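Local coordinates for dual function macrocyclase-peptidase POPB (Galerina marginata, PDB 5N4B), which trims and macrocyclises amanitin precursor peptides, cutting peptide bonds on the C-terminal side of proline, at residues N81-F85 against R447-N452; H95-F99 against A117-F121; Q105-V109 against D134-L138. The protein carries 1 engineered substitution. All coordinates share one frame; numbering follows the deposited sequence. Where two conformers were deposited one is given.

Interaction 1. Residues N81-F85 against R447-N452; sequences NYAKF and RTTKVN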
loop_
_atom_site.group_PDB
_atom_site.type_symbol
_atom_site.label_atom_id
_atom_site.label_comp_id
_atom_site.label_asym_id
_atom_site.label_seq_id
_atom_site.Cartn_x
_atom_site.Cartn_y
_atom_site.Cartn_z
ATOM N N ASN A 81 3.849 -20.689 6.816
ATOM C CA ASN A 81 2.844 -21.758 6.851
ATOM C C ASN A 81 2.173 -21.814 8.219
ATOM O O ASN A 81 2.387 -22.721 9.036
ATOM C CB ASN A 81 3.508 -23.076 6.505
ATOM C CG ASN A 81 2.503 -24.160 6.199
ATOM O OD1 ASN A 81 1.338 -23.888 5.985
ATOM N ND2 ASN A 81 2.968 -25.390 6.155
ATOM N N TYR A 82 1.304 -20.811 8.433
ATOM C CA TYR A 82 0.480 -20.760 9.642
ATOM C C TYR A 82 -0.856 -20.125 9.275
ATOM O O TYR A 82 -0.926 -19.287 8.369
ATOM C CB TYR A 82 1.131 -19.968 10.805
ATOM C CG TYR A 82 1.478 -18.542 10.492
ATOM C CD1 TYR A 82 2.735 -18.208 9.998
ATOM C CD2 TYR A 82 0.572 -17.514 10.710
ATOM C CE1 TYR A 82 3.078 -16.913 9.718
ATOM C CE2 TYR A 82 0.929 -16.190 10.409
ATOM C CZ TYR A 82 2.166 -15.902 9.937
ATOM O OH TYR A 82 2.467 -14.577 9.696
ATOM N N ALA A 83 -1.908 -20.532 9.979
ATOM C CA ALA A 83 -3.251 -20.040 9.714
ATOM C C ALA A 83 -3.340 -18.550 9.977
ATOM O O ALA A 83 -2.755 -18.017 10.921
ATOM C CB ALA A 83 -4.228 -20.760 10.643
ATOM N N LYS A 84 -4.045 -17.850 9.076
ATOM C CA LYS A 84 -4.225 -16.396 9.168
ATOM C C LYS A 84 -5.699 -16.055 9.058
ATOM O O LYS A 84 -6.465 -16.765 8.421
ATOM C CB LYS A 84 -3.430 -15.644 8.104
ATOM C CG LYS A 84 -1.937 -15.831 8.369
ATOM C CD LYS A 84 -1.102 -15.325 7.253
ATOM C CE LYS A 84 -0.851 -16.353 6.187
ATOM N NZ LYS A 84 0.232 -17.278 6.586
ATOM N N PHE A 85 -6.099 -14.957 9.680
ATOM C CA PHE A 85 -7.507 -14.600 9.767
ATOM C C PHE A 85 -7.647 -13.102 9.981
ATOM O O PHE A 85 -6.739 -12.427 10.460
ATOM C CB PHE A 85 -8.238 -15.347 10.896
ATOM C CG PHE A 85 -7.391 -15.588 12.077
ATOM C CD1 PHE A 85 -7.108 -14.580 12.972
ATOM C CD2 PHE A 85 -6.805 -16.824 12.225
ATOM C CE1 PHE A 85 -6.209 -14.846 14.071
ATOM C CE2 PHE A 85 -5.952 -17.090 13.296
ATOM C CZ PHE A 85 -5.673 -16.095 14.188
ATOM N N ARG A 447 -8.750 -13.034 19.203
ATOM C CA ARG A 447 -7.882 -14.020 18.585
ATOM C C ARG A 447 -6.471 -13.474 18.563
ATOM O O ARG A 447 -6.267 -12.267 18.425
ATOM C CB ARG A 447 -8.227 -14.287 17.096
ATOM C CG ARG A 447 -9.652 -14.630 16.844
ATOM C CD ARG A 447 -9.870 -15.111 15.395
ATOM N NE ARG A 447 -9.317 -16.429 15.206
ATOM C CZ ARG A 447 -9.582 -17.204 14.172
ATOM N NH1 ARG A 447 -10.353 -16.789 13.198
ATOM N NH2 ARG A 447 -9.103 -18.435 14.135
ATOM N N THR A 448 -5.502 -14.389 18.687
ATOM C CA THR A 448 -4.094 -14.110 18.495
ATOM C C THR A 448 -3.554 -15.042 17.411
ATOM O O THR A 448 -3.798 -16.243 17.469
ATOM C CB THR A 448 -3.385 -14.357 19.808
ATOM O OG1 THR A 448 -4.029 -13.598 20.850
ATOM C CG2 THR A 448 -1.936 -14.001 19.680
ATOM N N THR A 449 -2.814 -14.502 16.459
ATOM C CA THR A 449 -2.227 -15.295 15.388
ATOM C C THR A 449 -1.053 -16.081 15.950
ATOM O O THR A 449 -0.175 -15.509 16.598
ATOM C CB THR A 449 -1.784 -14.360 14.258
ATOM O OG1 THR A 449 -2.897 -13.598 13.786
ATOM C CG2 THR A 449 -1.272 -15.136 13.058
ATOM N N LYS A 450 -1.045 -17.388 15.699
ATOM C CA LYS A 450 0.013 -18.296 16.137
ATOM C C LYS A 450 0.861 -18.655 14.935
ATOM O O LYS A 450 0.349 -19.182 13.946
ATOM C CB LYS A 450 -0.569 -19.585 16.727
ATOM C CG LYS A 450 -1.552 -19.411 17.858
ATOM C CD LYS A 450 -1.011 -18.499 18.941
ATOM C CE LYS A 450 -2.008 -18.408 20.106
ATOM N NZ LYS A 450 -3.434 -18.125 19.650
ATOM N N VAL A 451 2.152 -18.391 15.011
ATOM C CA VAL A 451 3.025 -18.565 13.846
ATOM C C VAL A 451 3.660 -19.953 13.843
ATOM O O VAL A 451 3.300 -20.802 14.671
ATOM C CB VAL A 451 4.007 -17.409 13.710
ATOM C CG1 VAL A 451 3.220 -16.096 13.598
ATOM C CG2 VAL A 451 5.013 -17.395 14.875
ATOM N N ASN A 452 4.570 -20.202 12.912
ATOM C CA ASN A 452 5.174 -21.530 12.713
ATOM C C ASN A 452 6.691 -21.423 12.798
ATOM O O ASN A 452 7.310 -20.596 12.098
ATOM C CB ASN A 452 4.783 -22.101 11.362
ATOM C CG ASN A 452 5.197 -23.543 11.199
ATOM O OD1 ASN A 452 5.013 -24.349 12.105
ATOM N ND2 ASN A 452 5.783 -23.861 10.069
HETATM O O HOH W 1 -2.273 -18.975 13.478
HETATM O O HOH W 2 -4.207 -13.376 11.355
#
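The hydroxyl OG1 of Thr-449 has two partners: it accepts a hydrogen bond from water 2 (2.8 Å) and is hydrogen-bonded to Gly-428 O. The same water accepts from the backbone N of Phe-85, 3.0 Å from the water O, and so joins the two segments. Water 1 makes a second bridge, donating to the carbonyl oxygens of both Ala-83 and Lys-450. The two segments run almost antiparallel, their end-to-end directions 171° apart, with Tyr-82 CA nearest to Val-451 CA.

Arg-447 bends at chi3 (72°), turning its guanidinium flat over one face of the Phe-85 ring. The planes are only 6° apart, and Arg-447 CZ lies 3.5 Å from the centroid of the Phe-85 ring in a cation-pi stack. Arginine suits this place because its flat cation can lie on the ring while its N-H groups still bond at the rim, NH2 forming a salt bridge with Asp-125. Tyr-82 is sandwiched: Val-451 CG1 makes a CH-pi contact 3.8 Å from the centroid of the Tyr-82 ring, while Lys-84 NZ sits above the opposite face. That ammonium is steadied by a hydrogen bond from Lys-84 NZ to Tyr-82 O of 2.9 Å.

Here the chain enters the beta-propeller beside its exit from the last blade. Stacked side chains and waters, rather than a shared hydrogen-bonded sheet, join the ends, consistent with the open propeller closure known for prolyl oligopeptidases.

Interaction 2. Residues H95-F99 against A117-F121; sequences HWYWF and ALPDF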
loop_
_atom_site.group_PDB
_atom_site.type_symbol
_atom_site.label_atom_id
_atom_site.label_comp_id
_atom_site.label_asym_id
_atom_site.label_seq_id
_atom_site.Cartn_x
_atom_site.Cartn_y
_atom_site.Cartn_z
ATOM N N HIS A 95 -25.231 -12.958 11.327
ATOM C CA HIS A 95 -24.069 -13.829 11.239
ATOM C C HIS A 95 -22.799 -13.003 11.073
ATOM O O HIS A 95 -22.827 -11.854 10.659
ATOM C CB HIS A 95 -24.260 -14.812 10.071
ATOM C CG HIS A 95 -25.296 -15.859 10.352
ATOM N ND1 HIS A 95 -24.976 -17.159 10.655
ATOM C CD2 HIS A 95 -26.644 -15.757 10.493
ATOM C CE1 HIS A 95 -26.093 -17.842 10.891
ATOM N NE2 HIS A 95 -27.114 -17.012 10.821
ATOM N N TRP A 96 -21.698 -13.641 11.430
ATOM C CA TRP A 96 -20.382 -13.043 11.414
ATOM C C TRP A 96 -19.564 -13.617 10.266
ATOM O O TRP A 96 -19.580 -14.830 10.011
ATOM C CB TRP A 96 -19.705 -13.353 12.756
ATOM C CG TRP A 96 -20.315 -12.747 13.944
ATOM C CD1 TRP A 96 -21.366 -13.226 14.626
ATOM C CD2 TRP A 96 -19.898 -11.572 14.601
ATOM N NE1 TRP A 96 -21.642 -12.405 15.706
ATOM C CE2 TRP A 96 -20.736 -11.382 15.700
ATOM C CE3 TRP A 96 -18.893 -10.636 14.366
ATOM C CZ2 TRP A 96 -20.581 -10.311 16.576
ATOM C CZ3 TRP A 96 -18.765 -9.558 15.234
ATOM C CH2 TRP A 96 -19.588 -9.426 16.325
ATOM N N TYR A 97 -18.823 -12.750 9.599
ATOM C CA TYR A 97 -18.067 -13.122 8.406
ATOM C C TYR A 97 -16.621 -12.673 8.568
ATOM O O TYR A 97 -16.355 -11.569 9.049
ATOM C CB TYR A 97 -18.675 -12.442 7.182
ATOM C CG TYR A 97 -20.060 -12.866 6.826
ATOM C CD1 TYR A 97 -21.163 -12.511 7.630
ATOM C CD2 TYR A 97 -20.290 -13.630 5.699
ATOM C CE1 TYR A 97 -22.463 -12.902 7.277
ATOM C CE2 TYR A 97 -21.581 -13.999 5.337
ATOM C CZ TYR A 97 -22.653 -13.626 6.150
ATOM O OH TYR A 97 -23.938 -14.000 5.777
ATOM N N TRP A 98 -15.680 -13.500 8.138
ATOM C CA TRP A 98 -14.277 -13.184 8.309
ATOM C C TRP A 98 -13.475 -13.935 7.254
ATOM O O TRP A 98 -13.898 -14.983 6.744
ATOM C CB TRP A 98 -13.772 -13.566 9.727
ATOM C CG TRP A 98 -13.734 -15.019 9.999
ATOM C CD1 TRP A 98 -12.638 -15.845 9.896
ATOM C CD2 TRP A 98 -14.828 -15.860 10.403
ATOM N NE1 TRP A 98 -13.002 -17.149 10.191
ATOM C CE2 TRP A 98 -14.333 -17.182 10.501
ATOM C CE3 TRP A 98 -16.167 -15.632 10.666
ATOM C CZ2 TRP A 98 -15.131 -18.254 10.907
ATOM C CZ3 TRP A 98 -16.955 -16.704 11.064
ATOM C CH2 TRP A 98 -16.440 -17.985 11.151
ATOM N N PHE A 99 -12.286 -13.423 6.959
ATOM C CA PHE A 99 -11.365 -14.110 6.045
ATOM C C PHE A 99 -10.455 -15.053 6.810
ATOM O O PHE A 99 -10.019 -14.779 7.925
ATOM C CB PHE A 99 -10.510 -13.103 5.251
ATOM C CG PHE A 99 -11.278 -12.383 4.203
ATOM C CD1 PHE A 99 -11.475 -12.958 2.961
ATOM C CD2 PHE A 99 -11.790 -11.132 4.465
ATOM C CE1 PHE A 99 -12.189 -12.289 1.991
ATOM C CE2 PHE A 99 -12.478 -10.453 3.477
ATOM C CZ PHE A 99 -12.674 -11.046 2.242
ATOM N N ALA A 117 -24.168 -15.858 16.167
ATOM C CA ALA A 117 -23.542 -15.519 17.440
ATOM C C ALA A 117 -22.043 -15.410 17.202
ATOM O O ALA A 117 -21.512 -16.047 16.296
ATOM C CB ALA A 117 -23.796 -16.631 18.471
ATOM N N LEU A 118 -21.369 -14.609 18.018
ATOM C CA LEU A 118 -19.921 -14.460 17.838
ATOM C C LEU A 118 -19.234 -15.787 18.134
ATOM O O LEU A 118 -19.368 -16.306 19.252
ATOM C CB LEU A 118 -19.391 -13.365 18.737
ATOM C CG LEU A 118 -17.900 -13.065 18.669
ATOM C CD1 LEU A 118 -17.481 -12.510 17.370
ATOM C CD2 LEU A 118 -17.610 -12.067 19.790
ATOM N N PRO A 119 -18.481 -16.360 17.200
ATOM C CA PRO A 119 -17.837 -17.644 17.476
ATOM C C PRO A 119 -16.809 -17.587 18.592
ATOM O O PRO A 119 -16.203 -16.548 18.872
ATOM C CB PRO A 119 -17.155 -17.974 16.134
ATOM C CG PRO A 119 -17.912 -17.304 15.177
ATOM C CD PRO A 119 -18.346 -16.003 15.791
ATOM N N ASP A 120 -16.624 -18.746 19.216
ATOM C CA ASP A 120 -15.448 -19.071 20.014
ATOM C C ASP A 120 -14.417 -19.598 19.032
ATOM O O ASP A 120 -14.427 -20.774 18.656
ATOM C CB ASP A 120 -15.777 -20.105 21.082
ATOM C CG ASP A 120 -14.562 -20.537 21.856
ATOM O OD1 ASP A 120 -13.454 -20.019 21.579
ATOM O OD2 ASP A 120 -14.729 -21.390 22.771
ATOM N N PHE A 121 -13.529 -18.709 18.579
ATOM C CA PHE A 121 -12.595 -19.062 17.523
ATOM C C PHE A 121 -11.537 -20.068 17.952
ATOM O O PHE A 121 -10.888 -20.666 17.068
ATOM C CB PHE A 121 -11.974 -17.814 16.884
ATOM C CG PHE A 121 -12.934 -17.014 16.109
ATOM C CD1 PHE A 121 -13.267 -17.352 14.816
ATOM C CD2 PHE A 121 -13.516 -15.889 16.662
ATOM C CE1 PHE A 121 -14.128 -16.603 14.104
ATOM C CE2 PHE A 121 -14.425 -15.115 15.968
ATOM C CZ PHE A 121 -14.740 -15.470 14.660
#
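Trp-96, on a beta strand, and Leu-118, in an extended loop, bring the two backbones nearest, their CA atoms 6.6 Å apart. That is too wide for sheet pairing, and the gap is filled by side chains, above all by aromatic rings from the strand. Leu-118 swings CG away from its own N (chi1 -179°), which carries CD1 over the indole of Trp-96. Leu-118 CD1 sits 3.6 Å from the centroid of the six-membered ring of Trp-96 and only 2° off its normal, a nearly vertical CH-pi contact. Further along the same indole, Trp-96 CD1 comes 3.3 Å from the carbonyl O of Ala-117.

Strand 96-101 is the second strand of the first propeller blade, and residues 117-121 belong to the connection between its third and fourth strands, folded back against the sheet. Leu-118 and Phe-121 also touch Leu-446 of the last blade, so large apolar residues suit this seam.

Alternation along the strand sends Trp-98 to the same side as Trp-96. Phe-121 meets it in a T-shaped pair, planes at 87° and centroids 5.0 Å apart, with CE1 directed at the face of the six-membered ring. Pro-119 CB lies over a face of the Phe-121 ring, and Trp-98 NE1 donates to Asp-125.

Interaction 3. Residues Q105-V109 against D134-L138; sequences QSQSV and DPNVL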
loop_
_atom_site.group_PDB
_atom_site.type_symbol
_atom_site.label_atom_id
_atom_site.label_comp_id
_atom_site.label_asym_id
_atom_site.label_seq_id
_atom_site.Cartn_x
_atom_site.Cartn_y
_atom_site.Cartn_z
ATOM N N GLN A 105 -2.415 -20.336 1.090
ATOM C CA GLN A 105 -3.331 -20.079 -0.027
ATOM C C GLN A 105 -3.052 -18.718 -0.643
ATOM O O GLN A 105 -2.734 -17.737 0.040
ATOM C CB GLN A 105 -4.791 -20.188 0.442
ATOM C CG GLN A 105 -5.193 -21.556 1.010
ATOM C CD GLN A 105 -6.583 -21.511 1.477
ATOM O OE1 GLN A 105 -6.863 -21.184 2.625
ATOM N NE2 GLN A 105 -7.505 -21.886 0.605
ATOM N N SER A 106 -3.235 -18.658 -1.954
ATOM C CA SER A 106 -2.906 -17.434 -2.667
ATOM C C SER A 106 -3.936 -16.356 -2.413
ATOM O O SER A 106 -3.609 -15.170 -2.460
ATOM C CB SER A 106 -2.797 -17.706 -4.151
ATOM O OG SER A 106 -1.619 -18.487 -4.400
ATOM N N GLN A 107 -5.176 -16.751 -2.135
ATOM C CA GLN A 107 -6.217 -15.808 -1.739
ATOM C C GLN A 107 -6.927 -16.393 -0.519
ATOM O O GLN A 107 -7.237 -17.590 -0.483
ATOM C CB GLN A 107 -7.243 -15.511 -2.842
ATOM C CG GLN A 107 -6.662 -14.958 -4.147
ATOM C CD GLN A 107 -7.715 -14.648 -5.184
ATOM O OE1 GLN A 107 -8.425 -13.653 -5.077
ATOM N NE2 GLN A 107 -7.799 -15.485 -6.179
ATOM N N SER A 108 -7.172 -15.557 0.461
ATOM C CA SER A 108 -7.888 -15.968 1.644
ATOM C C SER A 108 -9.376 -16.098 1.322
ATOM O O SER A 108 -9.888 -15.504 0.375
ATOM C CB SER A 108 -7.659 -14.997 2.787
ATOM O OG SER A 108 -6.269 -14.978 3.050
ATOM N N VAL A 109 -10.064 -16.880 2.140
ATOM C CA VAL A 109 -11.438 -17.305 1.891
ATOM C C VAL A 109 -12.371 -16.663 2.908
ATOM O O VAL A 109 -12.079 -16.639 4.102
ATOM C CB VAL A 109 -11.546 -18.837 1.965
ATOM C CG1 VAL A 109 -12.953 -19.301 1.756
ATOM C CG2 VAL A 109 -10.595 -19.432 0.906
ATOM N N ASP A 134 -15.129 -18.071 -1.827
ATOM C CA ASP A 134 -13.754 -18.530 -2.046
ATOM C C ASP A 134 -13.234 -17.905 -3.337
ATOM O O ASP A 134 -13.563 -18.382 -4.436
ATOM C CB ASP A 134 -13.693 -20.053 -2.120
ATOM C CG ASP A 134 -12.288 -20.576 -2.284
ATOM O OD1 ASP A 134 -11.390 -19.751 -2.531
ATOM O OD2 ASP A 134 -12.090 -21.811 -2.168
ATOM N N PRO A 135 -12.455 -16.830 -3.280
ATOM C CA PRO A 135 -12.037 -16.196 -4.536
ATOM C C PRO A 135 -11.151 -17.088 -5.375
ATOM O O PRO A 135 -10.966 -16.809 -6.578
ATOM C CB PRO A 135 -11.300 -14.939 -4.070
ATOM C CG PRO A 135 -11.290 -14.906 -2.678
ATOM C CD PRO A 135 -11.920 -16.145 -2.105
ATOM N N ASN A 136 -10.568 -18.142 -4.804
ATOM C CA ASN A 136 -9.713 -18.989 -5.598
ATOM C C ASN A 136 -10.506 -19.712 -6.670
ATOM O O ASN A 136 -9.888 -20.261 -7.591
ATOM C CB ASN A 136 -8.986 -19.993 -4.700
ATOM C CG ASN A 136 -8.125 -19.327 -3.644
ATOM O OD1 ASN A 136 -7.028 -18.839 -3.929
ATOM N ND2 ASN A 136 -8.596 -19.310 -2.426
ATOM N N VAL A 137 -11.822 -19.817 -6.552
ATOM C CA VAL A 137 -12.574 -20.501 -7.599
ATOM C C VAL A 137 -13.137 -19.563 -8.656
ATOM O O VAL A 137 -13.878 -20.002 -9.537
ATOM C CB VAL A 137 -13.652 -21.420 -7.027
ATOM C CG1 VAL A 137 -13.060 -22.385 -6.023
ATOM C CG2 VAL A 137 -14.737 -20.656 -6.418
ATOM N N LEU A 138 -12.794 -18.270 -8.586
ATOM C CA LEU A 138 -13.253 -17.353 -9.629
ATOM C C LEU A 138 -12.770 -17.806 -11.011
ATOM O O LEU A 138 -13.464 -17.609 -12.003
ATOM C CB LEU A 138 -12.807 -15.922 -9.302
ATOM C CG LEU A 138 -13.627 -15.259 -8.196
ATOM C CD1 LEU A 138 -12.857 -14.057 -7.706
ATOM C CD2 LEU A 138 -15.023 -14.892 -8.640
HETATM O O HOH W 3 -10.462 -22.859 -0.024
HETATM O O HOH W 4 -4.507 -21.025 -3.321
HETATM O O HOH W 5 -6.180 -17.852 -6.378
#
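Direct hydrogen bonds between the segments centre on the amide of Asn-136, which meets the backbone of Gln-107 through both of its ends. Asn-136 ND2 donates to Gln-107 O at 2.9 Å, nearly straight at 163°, while Gln-107 N makes a weak return bond to Asn-136 OD1. An asparagine suits this place because one flat group donates and accepts at once. The amide's orientation is set from within its own segment: Asp-134 OD1 accepts from Asn-136 ND2 through its syn lone pair at 2.8 Å, and also takes the backbone N of Asn-136, forming an Asx turn.

Waters extend the polar network. Water 5 links Gln-107 NE2 to Asn-136 OD1, and water 3 links Gln-105 NE2 to Asp-134 OD2.

The remaining contacts set carbon against oxygen: Pro-135 CB lies 3.3 Å from Gln-107 OE1, and Val-109 CG2 rests against the carboxylate of Asp-134.

Segment 134-138, with its short 3-10 turn, leads from strand 129-133 to strand 144-151, the start of the second blade, where Gln-107 OE1 reaches Met-146 N. The facing loop joins strands 96-101 and 109-113; its Ser-108 OG hydrogen-bonds the bound peptide, and its Ser-106 OG bonds Thr-705 N at helix 705-722 of the hydrolase domain.

How the interactions relate
All three contacts involve the first propeller blade, the sheet of strands 84-90, 96-101, 109-113 and 129-133, with centres about 16 to 19 Å apart. Along the chain, interactions 2 and 3 both fall inside the long loop closed by interaction 1, and the segments of interactions 2 and 3 alternate. Interactions 1 and 2 touch where Arg-447 packs on Phe-121 and Trp-98; interactions 2 and 3 touch through Phe-99 against Ser-108 and Val-109. Interactions 1 and 3 stay about 6 Å apart at their nearest atoms. Closure of the ring between first and last blades, packing within the first blade and passage to the second thus adjoin, with interactions 1 and 3 reaching the hydrolase domain through Tyr-82 and Ser-106.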